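Local structure of dextranase (Pseudarthrobacter oxydans, 6NZS) at residues 154-159 against 178-183; 359-364 against 381-386; 404-409 against 432-437. The protein catalyses the endohydrolysis of (1->6)-alpha-D-glucosidic linkages in dextran, as a family 49 glycoside hydrolase. One frame throughout, in Å; residues are numbered along the deposited sequence.

Contact 1 of 3, residues 154-159 against 178-183; sequences LYTAYN and IHTEPR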
loop_
_atom_site.group_PDB
_atom_site.type_symbol
_atom_site.label_atom_id
_atom_site.label_comp_id
_atom_site.label_asym_id
_atom_site.label_seq_id
_atom_site.Cartn_x
_atom_site.Cartn_y
_atom_site.Cartn_z
ATOM N N LEU A 154 -5.068 -13.939 15.793
ATOM C CA LEU A 154 -3.781 -14.182 15.159
ATOM C C LEU A 154 -3.711 -15.587 14.584
ATOM O O LEU A 154 -4.200 -16.549 15.180
ATOM C CB LEU A 154 -2.645 -14.004 16.168
ATOM C CG LEU A 154 -2.478 -12.605 16.764
ATOM C CD1 LEU A 154 -1.309 -12.573 17.736
ATOM C CD2 LEU A 154 -2.295 -11.584 15.642
ATOM N N TYR A 155 -3.064 -15.699 13.432
ATOM C CA TYR A 155 -2.677 -16.980 12.861
ATOM C C TYR A 155 -1.265 -16.815 12.310
ATOM O O TYR A 155 -0.777 -15.696 12.108
ATOM C CB TYR A 155 -3.644 -17.428 11.742
ATOM C CG TYR A 155 -3.265 -16.776 10.435
ATOM C CD1 TYR A 155 -3.541 -15.433 10.214
ATOM C CD2 TYR A 155 -2.551 -17.472 9.458
ATOM C CE1 TYR A 155 -3.145 -14.801 9.062
ATOM C CE2 TYR A 155 -2.145 -16.847 8.304
ATOM C CZ TYR A 155 -2.445 -15.507 8.105
ATOM O OH TYR A 155 -2.037 -14.872 6.959
ATOM N N THR A 156 -0.609 -17.935 12.033
ATOM C CA THR A 156 0.714 -17.917 11.425
ATOM C C THR A 156 0.631 -18.508 10.027
ATOM O O THR A 156 0.076 -19.600 9.837
ATOM C CB THR A 156 1.728 -18.683 12.282
ATOM O OG1 THR A 156 1.834 -18.039 13.565
ATOM C CG2 THR A 156 3.105 -18.726 11.605
ATOM N N ALA A 157 1.163 -17.775 9.051
ATOM C CA ALA A 157 1.343 -18.308 7.707
ATOM C C ALA A 157 2.659 -19.072 7.650
ATOM O O ALA A 157 3.686 -18.589 8.146
ATOM C CB ALA A 157 1.366 -17.168 6.692
ATOM N N TYR A 158 2.621 -20.266 7.056
ATOM C CA TYR A 158 3.793 -21.119 6.892
ATOM C C TYR A 158 4.070 -21.377 5.419
ATOM O O TYR A 158 3.160 -21.371 4.592
ATOM C CB TYR A 158 3.563 -22.486 7.553
ATOM C CG TYR A 158 3.395 -22.405 9.043
ATOM C CD1 TYR A 158 2.144 -22.178 9.605
ATOM C CD2 TYR A 158 4.481 -22.557 9.891
ATOM C CE1 TYR A 158 1.979 -22.102 10.981
ATOM C CE2 TYR A 158 4.324 -22.482 11.269
ATOM C CZ TYR A 158 3.076 -22.243 11.803
ATOM O OH TYR A 158 2.915 -22.175 13.177
ATOM N N ASN A 159 5.335 -21.628 5.101
ATOM C CA ASN A 159 5.721 -22.076 3.771
ATOM C C ASN A 159 5.883 -23.586 3.850
ATOM O O ASN A 159 6.641 -24.086 4.687
ATOM C CB ASN A 159 7.018 -21.401 3.311
ATOM C CG ASN A 159 7.369 -21.728 1.860
ATOM O OD1 ASN A 159 6.972 -22.769 1.338
ATOM N ND2 ASN A 159 8.113 -20.846 1.213
ATOM N N ILE A 178 6.390 -18.091 8.361
ATOM C CA ILE A 178 6.619 -16.918 7.524
ATOM C C ILE A 178 6.240 -15.627 8.252
ATOM O O ILE A 178 7.020 -14.670 8.277
ATOM C CB ILE A 178 5.879 -17.053 6.171
ATOM C CG1 ILE A 178 6.483 -18.198 5.339
ATOM C CG2 ILE A 178 5.886 -15.736 5.396
ATOM C CD1 ILE A 178 7.992 -18.078 5.072
ATOM N N HIS A 179 5.053 -15.584 8.857
ATOM C CA HIS A 179 4.621 -14.360 9.517
ATOM C C HIS A 179 3.363 -14.635 10.327
ATOM O O HIS A 179 2.555 -15.487 9.955
ATOM C CB HIS A 179 4.339 -13.257 8.486
ATOM C CG HIS A 179 4.284 -11.888 9.086
ATOM N ND1 HIS A 179 5.420 -11.154 9.361
ATOM C CD2 HIS A 179 3.237 -11.133 9.492
ATOM C CE1 HIS A 179 5.070 -10.000 9.908
ATOM N NE2 HIS A 179 3.753 -9.962 9.997
ATOM N N THR A 180 3.201 -13.897 11.425
ATOM C CA THR A 180 2.033 -13.994 12.293
ATOM C C THR A 180 1.257 -12.683 12.247
ATOM O O THR A 180 1.838 -11.606 12.417
ATOM C CB THR A 180 2.476 -14.308 13.723
ATOM O OG1 THR A 180 3.086 -15.604 13.742
ATOM C CG2 THR A 180 1.286 -14.307 14.678
ATOM N N GLU A 181 -0.047 -12.762 12.002
ATOM C CA GLU A 181 -0.851 -11.557 11.828
ATOM C C GLU A 181 -2.314 -11.917 12.072
ATOM O O GLU A 181 -2.670 -13.108 12.124
ATOM C CB GLU A 181 -0.671 -10.976 10.417
ATOM C CG GLU A 181 -1.318 -11.877 9.360
ATOM C CD GLU A 181 -1.033 -11.499 7.915
ATOM O OE1 GLU A 181 -0.407 -10.456 7.661
ATOM O OE2 GLU A 181 -1.443 -12.269 7.022
ATOM N N PRO A 182 -3.189 -10.918 12.234
ATOM C CA PRO A 182 -4.626 -11.221 12.335
ATOM C C PRO A 182 -5.134 -11.874 11.055
ATOM O O PRO A 182 -4.828 -11.428 9.948
ATOM C CB PRO A 182 -5.266 -9.838 12.543
ATOM C CG PRO A 182 -4.161 -9.019 13.167
ATOM C CD PRO A 182 -2.908 -9.490 12.496
ATOM N N ARG A 183 -5.925 -12.941 11.214
ATOM C CA ARG A 183 -6.608 -13.519 10.056
ATOM C C ARG A 183 -7.611 -12.530 9.483
ATOM O O ARG A 183 -7.708 -12.360 8.259
ATOM C CB ARG A 183 -7.342 -14.794 10.468
ATOM C CG ARG A 183 -7.963 -15.535 9.288
ATOM C CD ARG A 183 -8.726 -16.808 9.688
ATOM N NE ARG A 183 -7.967 -17.705 10.569
ATOM C CZ ARG A 183 -7.258 -18.762 10.171
ATOM N NH1 ARG A 183 -7.166 -19.095 8.888
ATOM N NH2 ARG A 183 -6.625 -19.498 11.074
HETATM O O HOH W 1 -6.346 -18.693 14.281
#
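Tyr155 OH donates to Glu181 OE2 over 2.7 Å, meeting the carboxylate on its anti side and 18° out of its plane. The two side chains run side by side in the same direction, and the rim atom Tyr155 CE1 lies 3.5 Å from Glu181 CG. Both CG atoms stand between the backbone N and the carbonyl carbon (chi1 83° for Tyr155, 70° for Glu181). Glu181 OE2 also forms a salt bridge with Arg437, while OE1 accepts from Trp406 NE1. On the opposite face of the sheet from Tyr155 and Glu181, Thr156 OG1 and Thr180 OG1 share a hydrogen bond of 2.7 Å. The backbones form an antiparallel ladder in the N-terminal Ig-like domain, with Tyr155 and Glu181 as a hydrogen-bonded pair and Thr156 and Thr180 as a non-hydrogen-bonded one. A classic beta bulge interrupts it where Ile178 and His179 both face Ala157: Ala157 O accepts from Ile178 N at 2.8 Å and only weakly from His179 N at 3.4 Å. Farther out, Tyr155 CB sits over one face of the Arg183 guanidinium, 3.7 Å from NH2; Arg183 NH1 bonds to Ala81 O. Leu154 CD2 packs against Pro182 CD at 3.8 Å.

Contact 2 of 3, residues 359-364 against 381-386; sequences KQVGSW and NTFFNA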
loop_
_atom_site.group_PDB
_atom_site.type_symbol
_atom_site.label_atom_id
_atom_site.label_comp_id
_atom_site.label_asym_id
_atom_site.label_seq_id
_atom_site.Cartn_x
_atom_site.Cartn_y
_atom_site.Cartn_z
ATOM N N LYS A 359 -5.130 5.900 1.168
ATOM C CA LYS A 359 -5.020 4.521 1.631
ATOM C C LYS A 359 -5.375 3.552 0.514
ATOM O O LYS A 359 -6.252 3.819 -0.311
ATOM C CB LYS A 359 -5.936 4.217 2.825
ATOM C CG LYS A 359 -5.820 5.196 3.985
ATOM C CD LYS A 359 -6.858 6.330 3.836
ATOM C CE LYS A 359 -6.605 7.449 4.789
ATOM N NZ LYS A 359 -7.685 8.443 4.611
ATOM N N GLN A 360 -4.692 2.410 0.511
ATOM C CA GLN A 360 -5.009 1.297 -0.375
ATOM C C GLN A 360 -5.233 0.061 0.485
ATOM O O GLN A 360 -4.379 -0.284 1.303
ATOM C CB GLN A 360 -3.865 1.077 -1.370
ATOM C CG GLN A 360 -4.101 -0.023 -2.381
ATOM C CD GLN A 360 -2.929 -0.150 -3.343
ATOM O OE1 GLN A 360 -2.220 0.830 -3.640
ATOM N NE2 GLN A 360 -2.698 -1.352 -3.818
ATOM N N VAL A 361 -6.398 -0.578 0.333
ATOM C CA VAL A 361 -6.799 -1.718 1.154
ATOM C C VAL A 361 -7.311 -2.838 0.257
ATOM O O VAL A 361 -7.748 -2.608 -0.872
ATOM C CB VAL A 361 -7.881 -1.360 2.204
ATOM C CG1 VAL A 361 -7.375 -0.285 3.148
ATOM C CG2 VAL A 361 -9.170 -0.899 1.536
ATOM N N GLY A 362 -7.276 -4.059 0.782
ATOM C CA GLY A 362 -7.847 -5.174 0.035
ATOM C C GLY A 362 -7.122 -5.520 -1.250
ATOM O O GLY A 362 -7.766 -5.854 -2.255
ATOM N N SER A 363 -5.793 -5.498 -1.230
ATOM C CA SER A 363 -4.989 -5.751 -2.429
ATOM C C SER A 363 -4.633 -7.240 -2.518
ATOM O O SER A 363 -3.485 -7.663 -2.364
ATOM C CB SER A 363 -3.749 -4.868 -2.422
ATOM O OG SER A 363 -4.107 -3.499 -2.531
ATOM N N TRP A 364 -5.661 -8.048 -2.795
ATOM C CA TRP A 364 -5.501 -9.499 -2.733
ATOM C C TRP A 364 -4.789 -10.077 -3.951
ATOM O O TRP A 364 -3.987 -11.005 -3.811
ATOM C CB TRP A 364 -6.870 -10.155 -2.564
ATOM C CG TRP A 364 -7.650 -9.593 -1.418
ATOM C CD1 TRP A 364 -8.740 -8.763 -1.489
ATOM C CD2 TRP A 364 -7.403 -9.813 -0.024
ATOM N NE1 TRP A 364 -9.189 -8.463 -0.226
ATOM C CE2 TRP A 364 -8.389 -9.093 0.692
ATOM C CE3 TRP A 364 -6.456 -10.554 0.688
ATOM C CZ2 TRP A 364 -8.446 -9.088 2.089
ATOM C CZ3 TRP A 364 -6.508 -10.552 2.081
ATOM C CH2 TRP A 364 -7.497 -9.821 2.764
ATOM N N ASN A 381 1.671 10.594 4.989
ATOM C CA ASN A 381 0.567 10.166 5.844
ATOM C C ASN A 381 -0.354 9.188 5.125
ATOM O O ASN A 381 -1.525 9.497 4.889
ATOM C CB ASN A 381 -0.224 11.381 6.361
ATOM C CG ASN A 381 0.673 12.465 6.946
ATOM O OD1 ASN A 381 1.715 12.180 7.530
ATOM N ND2 ASN A 381 0.254 13.724 6.802
ATOM N N THR A 382 0.153 8.002 4.792
ATOM C CA THR A 382 -0.569 7.064 3.945
ATOM C C THR A 382 -0.522 5.661 4.537
ATOM O O THR A 382 0.290 5.357 5.420
ATOM C CB THR A 382 0.025 7.011 2.533
ATOM O OG1 THR A 382 1.391 6.588 2.618
ATOM C CG2 THR A 382 -0.037 8.366 1.849
ATOM N N PHE A 383 -1.428 4.809 4.046
ATOM C CA PHE A 383 -1.454 3.382 4.367
ATOM C C PHE A 383 -1.546 2.606 3.064
ATOM O O PHE A 383 -2.425 2.884 2.244
ATOM C CB PHE A 383 -2.665 3.024 5.253
ATOM C CG PHE A 383 -2.815 1.542 5.483
ATOM C CD1 PHE A 383 -2.130 0.917 6.514
ATOM C CD2 PHE A 383 -3.618 0.768 4.654
ATOM C CE1 PHE A 383 -2.249 -0.465 6.725
ATOM C CE2 PHE A 383 -3.737 -0.616 4.848
ATOM C CZ PHE A 383 -3.054 -1.229 5.884
ATOM N N PHE A 384 -0.662 1.626 2.874
ATOM C CA PHE A 384 -0.703 0.784 1.682
ATOM C C PHE A 384 -0.752 -0.683 2.063
ATOM O O PHE A 384 0.165 -1.190 2.719
ATOM C CB PHE A 384 0.525 1.003 0.800
ATOM C CG PHE A 384 0.502 2.301 0.060
ATOM C CD1 PHE A 384 0.996 3.456 0.641
ATOM C CD2 PHE A 384 -0.016 2.366 -1.224
ATOM C CE1 PHE A 384 0.964 4.667 -0.042
ATOM C CE2 PHE A 384 -0.051 3.570 -1.927
ATOM C CZ PHE A 384 0.443 4.721 -1.332
ATOM N N ASN A 385 -1.796 -1.366 1.622
ATOM C CA ASN A 385 -1.787 -2.816 1.494
ATOM C C ASN A 385 -1.578 -3.095 0.011
ATOM O O ASN A 385 -2.264 -2.502 -0.826
ATOM C CB ASN A 385 -3.143 -3.352 1.964
ATOM C CG ASN A 385 -3.303 -4.855 1.806
ATOM O OD1 ASN A 385 -4.342 -5.309 1.344
ATOM N ND2 ASN A 385 -2.325 -5.626 2.253
ATOM N N ALA A 386 -0.598 -3.941 -0.322
ATOM C CA ALA A 386 -0.302 -4.229 -1.724
ATOM C C ALA A 386 0.283 -5.630 -1.862
ATOM O O ALA A 386 1.012 -6.102 -0.986
ATOM C CB ALA A 386 0.656 -3.194 -2.347
#
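Ser363 donates two hydrogen bonds to Asn385, one from its backbone N to the side-chain amide and one from its hydroxyl to the backbone carbonyl. Ser363 N reaches Asn385 OD1 at 3.0 Å with an N-H...O angle of 168°, and Ser363 OG reaches Asn385 O at 2.7 Å. In each case the donor stands above the carbonyl plane. Asn385 CG is anti to its backbone N (chi1 177°), and OD1 meets the inverse gamma turn centred on Ser363. The other end of this amide is held too, since ND2 donates to Trp406 O and Asn408 OD1. Ser363 OG is in turn positioned by Gln360, whose NE2 donates to it at 2.9 Å with the hydroxyl close to the amide plane; NE2 also reaches Thr368 O. The Gln360 chain is extended, and its OE1 comes to the edge of the Phe384 ring, 3.6 Å from CD2. The backbones run as a parallel ladder, Lys359 with Phe383 and Gln360 with Phe384. Phe383 O accepts from Gln360 N at 2.9 Å, and Gln360 O from Asn385 N at 2.8 Å. Val361 CG1 approaches Phe383 CE2 at 4.0 Å, the side chains crossing at about a right angle. In the solenoid, strand 351-361 also pairs in parallel with strand 325-335, and strand 382-386 with strand 398-407, while Met85 and Trp87 of strand 84-92 touch Val361 and Arg145 of strand 144-150 touches Phe383.

Contact 3 of 3, residues 404-409 against 432-437; sequences VIWKNE and TVIHNR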
loop_
_atom_site.group_PDB
_atom_site.type_symbol
_atom_site.label_atom_id
_atom_site.label_comp_id
_atom_site.label_asym_id
_atom_site.label_seq_id
_atom_site.Cartn_x
_atom_site.Cartn_y
_atom_site.Cartn_z
ATOM N N VAL A 404 2.592 3.695 6.364
ATOM C CA VAL A 404 2.333 2.424 7.034
ATOM C C VAL A 404 1.990 1.412 5.951
ATOM O O VAL A 404 1.156 1.694 5.081
ATOM C CB VAL A 404 1.171 2.573 8.029
ATOM C CG1 VAL A 404 0.787 1.219 8.618
ATOM C CG2 VAL A 404 1.538 3.561 9.145
ATOM N N ILE A 405 2.643 0.245 5.979
ATOM C CA ILE A 405 2.523 -0.728 4.895
ATOM C C ILE A 405 2.168 -2.096 5.460
ATOM O O ILE A 405 2.829 -2.584 6.383
ATOM C CB ILE A 405 3.818 -0.815 4.063
ATOM C CG1 ILE A 405 4.121 0.549 3.418
ATOM C CG2 ILE A 405 3.702 -1.935 3.017
ATOM C CD1 ILE A 405 5.474 0.607 2.704
ATOM N N TRP A 406 1.118 -2.712 4.904
ATOM C CA TRP A 406 0.775 -4.112 5.149
ATOM C C TRP A 406 1.097 -4.831 3.844
ATOM O O TRP A 406 0.328 -4.781 2.882
ATOM C CB TRP A 406 -0.701 -4.263 5.515
ATOM C CG TRP A 406 -1.033 -5.610 6.127
ATOM C CD1 TRP A 406 -0.681 -6.858 5.663
ATOM C CD2 TRP A 406 -1.775 -5.825 7.329
ATOM N NE1 TRP A 406 -1.168 -7.826 6.516
ATOM C CE2 TRP A 406 -1.840 -7.217 7.543
ATOM C CE3 TRP A 406 -2.400 -4.968 8.247
ATOM C CZ2 TRP A 406 -2.493 -7.773 8.650
ATOM C CZ3 TRP A 406 -3.038 -5.518 9.335
ATOM C CH2 TRP A 406 -3.075 -6.904 9.536
ATOM N N LYS A 407 2.251 -5.470 3.796
ATOM C CA LYS A 407 2.694 -6.125 2.581
ATOM C C LYS A 407 2.100 -7.528 2.525
ATOM O O LYS A 407 1.980 -8.192 3.555
ATOM C CB LYS A 407 4.229 -6.166 2.597
ATOM C CG LYS A 407 4.887 -6.977 1.498
ATOM C CD LYS A 407 4.746 -6.287 0.157
ATOM C CE LYS A 407 5.030 -7.254 -0.969
ATOM N NZ LYS A 407 5.063 -6.526 -2.285
ATOM N N ASN A 408 1.692 -7.965 1.325
ATOM C CA ASN A 408 1.224 -9.338 1.166
ATOM C C ASN A 408 2.390 -10.227 0.736
ATOM O O ASN A 408 3.441 -10.198 1.382
ATOM C CB ASN A 408 -0.008 -9.409 0.251
ATOM C CG ASN A 408 -1.273 -8.878 0.933
ATOM O OD1 ASN A 408 -1.221 -8.340 2.040
ATOM N ND2 ASN A 408 -2.419 -9.078 0.289
ATOM N N GLU A 409 2.248 -11.001 -0.344
ATOM C CA GLU A 409 3.210 -12.060 -0.653
ATOM C C GLU A 409 4.228 -11.677 -1.714
ATOM O O GLU A 409 5.404 -12.062 -1.618
ATOM C CB GLU A 409 2.458 -13.290 -1.173
ATOM C CG GLU A 409 1.577 -13.953 -0.134
ATOM C CD GLU A 409 0.113 -13.617 -0.301
ATOM O OE1 GLU A 409 -0.220 -12.788 -1.176
ATOM O OE2 GLU A 409 -0.709 -14.183 0.450
ATOM N N THR A 432 6.828 2.185 8.099
ATOM C CA THR A 432 6.641 1.035 8.974
ATOM C C THR A 432 5.938 -0.057 8.187
ATOM O O THR A 432 4.778 0.107 7.789
ATOM C CB THR A 432 5.848 1.390 10.226
ATOM O OG1 THR A 432 6.465 2.505 10.884
ATOM C CG2 THR A 432 5.836 0.229 11.194
ATOM N N VAL A 433 6.635 -1.172 7.982
ATOM C CA VAL A 433 6.059 -2.351 7.353
ATOM C C VAL A 433 5.534 -3.209 8.497
ATOM O O VAL A 433 6.288 -3.944 9.138
ATOM C CB VAL A 433 7.094 -3.092 6.506
ATOM C CG1 VAL A 433 6.453 -4.231 5.710
ATOM C CG2 VAL A 433 7.804 -2.104 5.547
ATOM N N ILE A 434 4.238 -3.068 8.791
ATOM C CA ILE A 434 3.688 -3.682 9.995
ATOM C C ILE A 434 3.522 -5.186 9.835
ATOM O O ILE A 434 3.549 -5.918 10.829
ATOM C CB ILE A 434 2.383 -3.001 10.464
ATOM C CG1 ILE A 434 1.317 -2.974 9.365
ATOM C CG2 ILE A 434 2.662 -1.595 11.018
ATOM C CD1 ILE A 434 -0.087 -2.630 9.918
ATOM N N HIS A 435 3.318 -5.656 8.603
ATOM C CA HIS A 435 3.212 -7.077 8.310
ATOM C C HIS A 435 3.739 -7.311 6.912
ATOM O O HIS A 435 3.774 -6.400 6.082
ATOM C CB HIS A 435 1.755 -7.546 8.373
ATOM C CG HIS A 435 1.186 -7.502 9.752
ATOM N ND1 HIS A 435 1.660 -8.306 10.764
ATOM C CD2 HIS A 435 0.213 -6.734 10.299
ATOM C CE1 HIS A 435 0.998 -8.046 11.878
ATOM N NE2 HIS A 435 0.112 -7.096 11.620
ATOM N N ASN A 436 4.122 -8.557 6.652
ATOM C CA ASN A 436 4.486 -8.964 5.303
ATOM C C ASN A 436 4.400 -10.477 5.234
ATOM O O ASN A 436 4.599 -11.161 6.239
ATOM C CB ASN A 436 5.902 -8.501 4.929
ATOM C CG ASN A 436 6.976 -9.350 5.574
ATOM O OD1 ASN A 436 7.511 -10.274 4.949
ATOM N ND2 ASN A 436 7.284 -9.066 6.836
ATOM N N ARG A 437 4.130 -10.995 4.033
ATOM C CA ARG A 437 4.084 -12.433 3.809
ATOM C C ARG A 437 5.055 -12.831 2.706
ATOM O O ARG A 437 4.783 -13.732 1.910
ATOM C CB ARG A 437 2.665 -12.919 3.508
ATOM C CG ARG A 437 1.736 -12.920 4.732
ATOM C CD ARG A 437 0.470 -13.755 4.496
ATOM N NE ARG A 437 -0.285 -13.305 3.331
ATOM C CZ ARG A 437 -1.158 -12.305 3.329
ATOM N NH1 ARG A 437 -1.417 -11.625 4.442
ATOM N NH2 ARG A 437 -1.780 -11.980 2.198
HETATM O O HOH W 2 -3.306 -9.485 3.992
#
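Thr432 meets Ile405 through its carbonyl oxygen, which accepts from Ile405 N at 2.8 Å in a parallel ladder that pairs Val433 with Ile405. Ile434 N returns a bond to Ile405 O. Ile434 CG1 stands between the backbone N and the carbonyl carbon (chi1 56°), 3.4 Å from Ile405 O. Its CD1 meets Trp406 CE3 at 3.7 Å, and the side chains cross at about a right angle. His435 lies over one face of the same indole. Its CB sits above the five-membered ring, 3.6 Å from the centroid in a CH-pi contact, and its CD2 approaches Trp406 CZ2 at 3.3 Å. The six-membered ring and the imidazole meet obliquely, planes 43° apart. His435 is also held at both nitrogens, ND1 by His179 and NE2 by Glu149. Asn436 CB rests on Lys407 CB at 3.7 Å. Arg437 N donates to Asn408 O, and its side chain forms a salt bridge in which NE and, more weakly, NH2 donate to Glu409 OE2 at 3.0 Å. That oxygen lies in the guanidinium plane, whereas NE stands above the carboxylate plane. Arg437 NH1, also paired with Glu181, donates at 2.9 Å to a water that donates to Asn408 OD1. Paired parallel strands from successive turns of chain, continued on one edge by strand 382-386, are characteristic of a parallel beta-solenoid, as in the right-handed beta-helices of the pectate lyase-like clan.

Contacts 2 and 3 are successive strand pairings of the solenoid, the second strand of one (382-386) lying beside the first strand of the other (398-407), with centres about 9 Å apart. Trp406 N lies 2.8 Å from Phe384 O, a probable hydrogen bond, and Phe383 CD1 packs against Val404 CG1 at 3.6 Å. Contact 1 lies in the N-terminal Ig-like domain, its centre about 12 Å from that of contact 3. The two meet directly, through the salt bridge of Glu181 OE2 with Arg437 NH1 at 2.7 Å and the probable hydrogen bond between His179 NE2 and His435 ND1 at 2.8 Å. Contact 3 therefore bridges the other two; contacts 1 and 2 do not touch, their nearest atoms being about 6 Å apart.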